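Local coordinates for protein CurF (Lyngbya majuscula, PDB 2Q35) that probably decarboxylates a polyketide intermediate during beta-branching, acting as the ECH2 decarboxylase domain with a crotonase fold, at residues A[48-53]-A[190-195]. The protein carries 1 engineered substitution. Sequence-based numbering, arbitrary orientation.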
ATOM      1  N   TYR A  48       6.030  27.030 -17.517  1.00 15.56           N
ATOM      2  CA  TYR A  48       5.351  26.480 -16.347  1.00 14.96           C
ATOM      3  C   TYR A  48       5.784  25.056 -16.064  1.00 15.79           C
ATOM      4  O   TYR A  48       5.902  24.227 -17.000  1.00 17.52           O
ATOM      5  CB  TYR A  48       3.834  26.559 -16.487  1.00 14.62           C
ATOM      6  CG  TYR A  48       3.277  27.951 -16.622  1.00 16.05           C
ATOM      7  CD1 TYR A  48       4.032  29.081 -16.274  1.00 17.08           C
ATOM      8  CD2 TYR A  48       1.958  28.143 -17.030  1.00 16.92           C
ATOM      9  CE1 TYR A  48       3.477  30.384 -16.371  1.00 14.31           C
ATOM     10  CE2 TYR A  48       1.402  29.409 -17.105  1.00 14.53           C
ATOM     11  CZ  TYR A  48       2.159  30.527 -16.800  1.00 17.73           C
ATOM     12  OH  TYR A  48       1.601  31.783 -16.898  1.00 21.29           O
ATOM     13  N   LYS A  49       6.008  24.762 -14.775  1.00 13.84           N
ATOM     14  CA  LYS A  49       6.543  23.473 -14.352  1.00 13.40           C
ATOM     15  C   LYS A  49       5.675  22.720 -13.343  1.00 13.62           C
ATOM     16  O   LYS A  49       5.767  21.493 -13.256  1.00 14.30           O
ATOM     17  CB  LYS A  49       7.954  23.615 -13.730  1.00 14.27           C
ATOM     18  CG  LYS A  49       9.027  24.129 -14.645  1.00 17.01           C
ATOM     19  CD  LYS A  49      10.283  24.167 -13.800  1.00 20.43           C
ATOM     20  CE  LYS A  49      11.516  24.432 -14.581  1.00 22.73           C
ATOM     21  NZ  LYS A  49      12.646  24.522 -13.640  1.00 15.05           N
ATOM     22  N   VAL A  50       4.919  23.456 -12.516  1.00 12.26           N
ATOM     23  CA  VAL A  50       4.076  22.830 -11.448  1.00 13.17           C
ATOM     24  C   VAL A  50       2.777  23.597 -11.378  1.00 13.10           C
ATOM     25  O   VAL A  50       2.787  24.831 -11.411  1.00 15.14           O
ATOM     26  CB  VAL A  50       4.776  22.853 -10.039  1.00 12.64           C
ATOM     27  CG1 VAL A  50       3.908  22.157  -8.993  1.00 15.19           C
ATOM     28  CG2 VAL A  50       6.152  22.190 -10.073  1.00 15.72           C
ATOM     29  N   VAL A  51       1.653  22.883 -11.322  1.00 12.43           N
ATOM     30  CA  VAL A  51       0.345  23.517 -11.138  1.00 13.85           C
ATOM     31  C   VAL A  51      -0.153  23.239  -9.705  1.00 13.85           C
ATOM     32  O   VAL A  51      -0.113  22.087  -9.257  1.00 15.13           O
ATOM     33  CB  VAL A  51      -0.679  22.908 -12.097  1.00 13.84           C
ATOM     34  CG1 VAL A  51      -2.087  23.401 -11.732  1.00 13.81           C
ATOM     35  CG2 VAL A  51      -0.336  23.247 -13.538  1.00 15.27           C
ATOM     36  N   ILE A  52      -0.574  24.281  -8.986  1.00 13.53           N
ATOM     37  CA  ILE A  52      -1.275  24.101  -7.726  1.00 14.44           C
ATOM     38  C   ILE A  52      -2.746  24.364  -7.982  1.00 13.39           C
ATOM     39  O   ILE A  52      -3.129  25.488  -8.363  1.00 15.87           O
ATOM     40  CB  ILE A  52      -0.708  25.074  -6.656  1.00 13.03           C
ATOM     41  CG1 ILE A  52       0.781  24.734  -6.439  1.00 18.44           C
ATOM     42  CG2 ILE A  52      -1.484  24.929  -5.314  1.00 17.16           C
ATOM     43  CD1 ILE A  52       1.472  25.616  -5.461  1.00 25.26           C
ATOM     44  N   LEU A  53      -3.570  23.341  -7.788  1.00 13.02           N
ATOM     45  CA  LEU A  53      -5.022  23.483  -7.958  1.00 13.65           C
ATOM     46  C   LEU A  53      -5.685  23.662  -6.595  1.00 13.31           C
ATOM     47  O   LEU A  53      -5.497  22.857  -5.697  1.00 13.56           O
ATOM     48  CB  LEU A  53      -5.582  22.232  -8.637  1.00 14.87           C
ATOM     49  CG  LEU A  53      -7.092  22.159  -8.884  1.00 15.05           C
ATOM     50  CD1 LEU A  53      -7.617  23.297  -9.776  1.00 18.25           C
ATOM     51  CD2 LEU A  53      -7.480  20.776  -9.480  1.00 14.42           C
ATOM     52  N   GLN A 190       7.533  24.615  -5.073  1.00  9.39           N
ATOM     53  CA  GLN A 190       8.817  25.266  -5.338  1.00  9.20           C
ATOM     54  C   GLN A 190       9.959  24.248  -5.304  1.00  9.81           C
ATOM     55  O   GLN A 190      10.910  24.365  -6.073  1.00 10.34           O
ATOM     56  CB  GLN A 190       9.056  26.417  -4.326  1.00  9.22           C
ATOM     57  CG  GLN A 190       8.104  27.618  -4.574  1.00  9.38           C
ATOM     58  CD  GLN A 190       8.315  28.343  -5.914  1.00  9.39           C
ATOM     59  OE1 GLN A 190       9.385  28.281  -6.511  1.00 11.89           O
ATOM     60  NE2 GLN A 190       7.295  29.047  -6.366  1.00 11.21           N
ATOM     61  N   LYS A 191       9.868  23.250  -4.423  1.00 10.03           N
ATOM     62  CA  LYS A 191      10.905  22.204  -4.382  1.00  9.69           C
ATOM     63  C   LYS A 191      10.900  21.427  -5.677  1.00 10.34           C
ATOM     64  O   LYS A 191      11.951  21.171  -6.263  1.00 12.21           O
ATOM     65  CB  LYS A 191      10.665  21.222  -3.249  1.00 10.71           C
ATOM     66  CG  LYS A 191      10.953  21.787  -1.887  1.00 11.94           C
ATOM     67  CD  LYS A 191      10.548  20.803  -0.827  1.00 13.33           C
ATOM     68  CE  LYS A 191      10.720  21.442   0.560  1.00 15.12           C
ATOM     69  NZ  LYS A 191      10.581  20.397   1.609  1.00 27.10           N
ATOM     70  N   ILE A 192       9.705  21.049  -6.095  1.00 10.86           N
ATOM     71  CA  ILE A 192       9.567  20.263  -7.340  1.00 10.71           C
ATOM     72  C   ILE A 192      10.105  21.059  -8.533  1.00 10.62           C
ATOM     73  O   ILE A 192      10.808  20.494  -9.401  1.00 10.92           O
ATOM     74  CB  ILE A 192       8.124  19.823  -7.546  1.00 10.69           C
ATOM     75  CG1 ILE A 192       7.728  18.824  -6.454  1.00 11.60           C
ATOM     76  CG2 ILE A 192       7.945  19.153  -8.936  1.00 12.79           C
ATOM     77  CD1 ILE A 192       6.218  18.482  -6.461  1.00 13.01           C
ATOM     78  N   ALA A 193       9.783  22.353  -8.576  1.00  9.26           N
ATOM     79  CA  ALA A 193      10.145  23.213  -9.730  1.00 10.42           C
ATOM     80  C   ALA A 193      11.644  23.453  -9.884  1.00 11.19           C
ATOM     81  O   ALA A 193      12.054  24.076 -10.867  1.00 12.75           O
ATOM     82  CB  ALA A 193       9.384  24.549  -9.701  1.00 10.74           C
ATOM     83  N   LYS A 194      12.462  23.016  -8.906  1.00 10.32           N
ATOM     84  CA  LYS A 194      13.930  23.132  -9.042  1.00 11.38           C
ATOM     85  C   LYS A 194      14.496  22.264 -10.179  1.00 12.14           C
ATOM     86  O   LYS A 194      15.613  22.511 -10.651  1.00 13.95           O
ATOM     87  CB  LYS A 194      14.662  22.813  -7.734  1.00 12.60           C
ATOM     88  CG  LYS A 194      14.458  23.874  -6.667  1.00 14.73           C
ATOM     89  CD  LYS A 194      15.321  23.602  -5.438  1.00 19.55           C
ATOM     90  CE  LYS A 194      15.062  24.625  -4.360  1.00 29.60           C
ATOM     91  NZ  LYS A 194      15.868  24.325  -3.139  1.00 37.74           N
ATOM     92  N   SER A 195      13.733  21.263 -10.606  1.00 13.39           N
ATOM     93  CA  SER A 195      14.164  20.358 -11.681  1.00 13.33           C
ATOM     94  C   SER A 195      13.862  20.935 -13.053  1.00 13.81           C
ATOM     95  O   SER A 195      12.924  21.720 -13.205  1.00 13.31           O
ATOM     96  CB  SER A 195      13.422  19.037 -11.553  1.00 16.70           C
ATOM     97  OG  SER A 195      13.825  18.335 -10.394  1.00 22.87           O
TER
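Lys49 reaches across to the turn Ile192-Ser195 and brings NZ to two backbone carbonyl oxygens, both on the same side of it, donating to Ser195 O at 2.8 Å and to Ala193 O at 2.9 Å. The two bonds differ in geometry: at Ala193 the C=O...N angle is 156°, with the donor tilted moderately from the carbonyl plane, whereas at Ser195 the angle is 136° and NZ sits well above that plane. The reach comes from a chain extended beyond CG, with CD anti to CA (chi2 -180°) and CE and NZ continuing the zigzag. Its methylenes run close to the same oxygens, CE lying 3.4 Å from Ser195 O.

Beside this polar pair lies a small apolar patch. Val50 CG2 meets Ile192 CG2 at 3.7 Å, the two side chains crossing at about a right angle, and the same methyl lies 4.0 Å from Ala193 CB.

The chain at Ile192-Ser195 is a type I beta turn where the chain leaves helix 178-192, with Ser195 N bonded to Ile192 O, and it presents both carbonyls to the lysine. Leu200 of helix 197-230 touches Lys49, Ile192 and Ser195, while Val13 of the neighbouring strand packs on Ala193. On the second subunit, Tyr156 packs against Ile192 and Ser195.

The contact thus joins the start of a central strand of the crotonase sheet to the turn linking two helices, near a subunit interface. Two carbonyl oxygens accept from one lysine amino group; if it is charged, their dipoles would probably stabilise it, with no carboxylate in either segment.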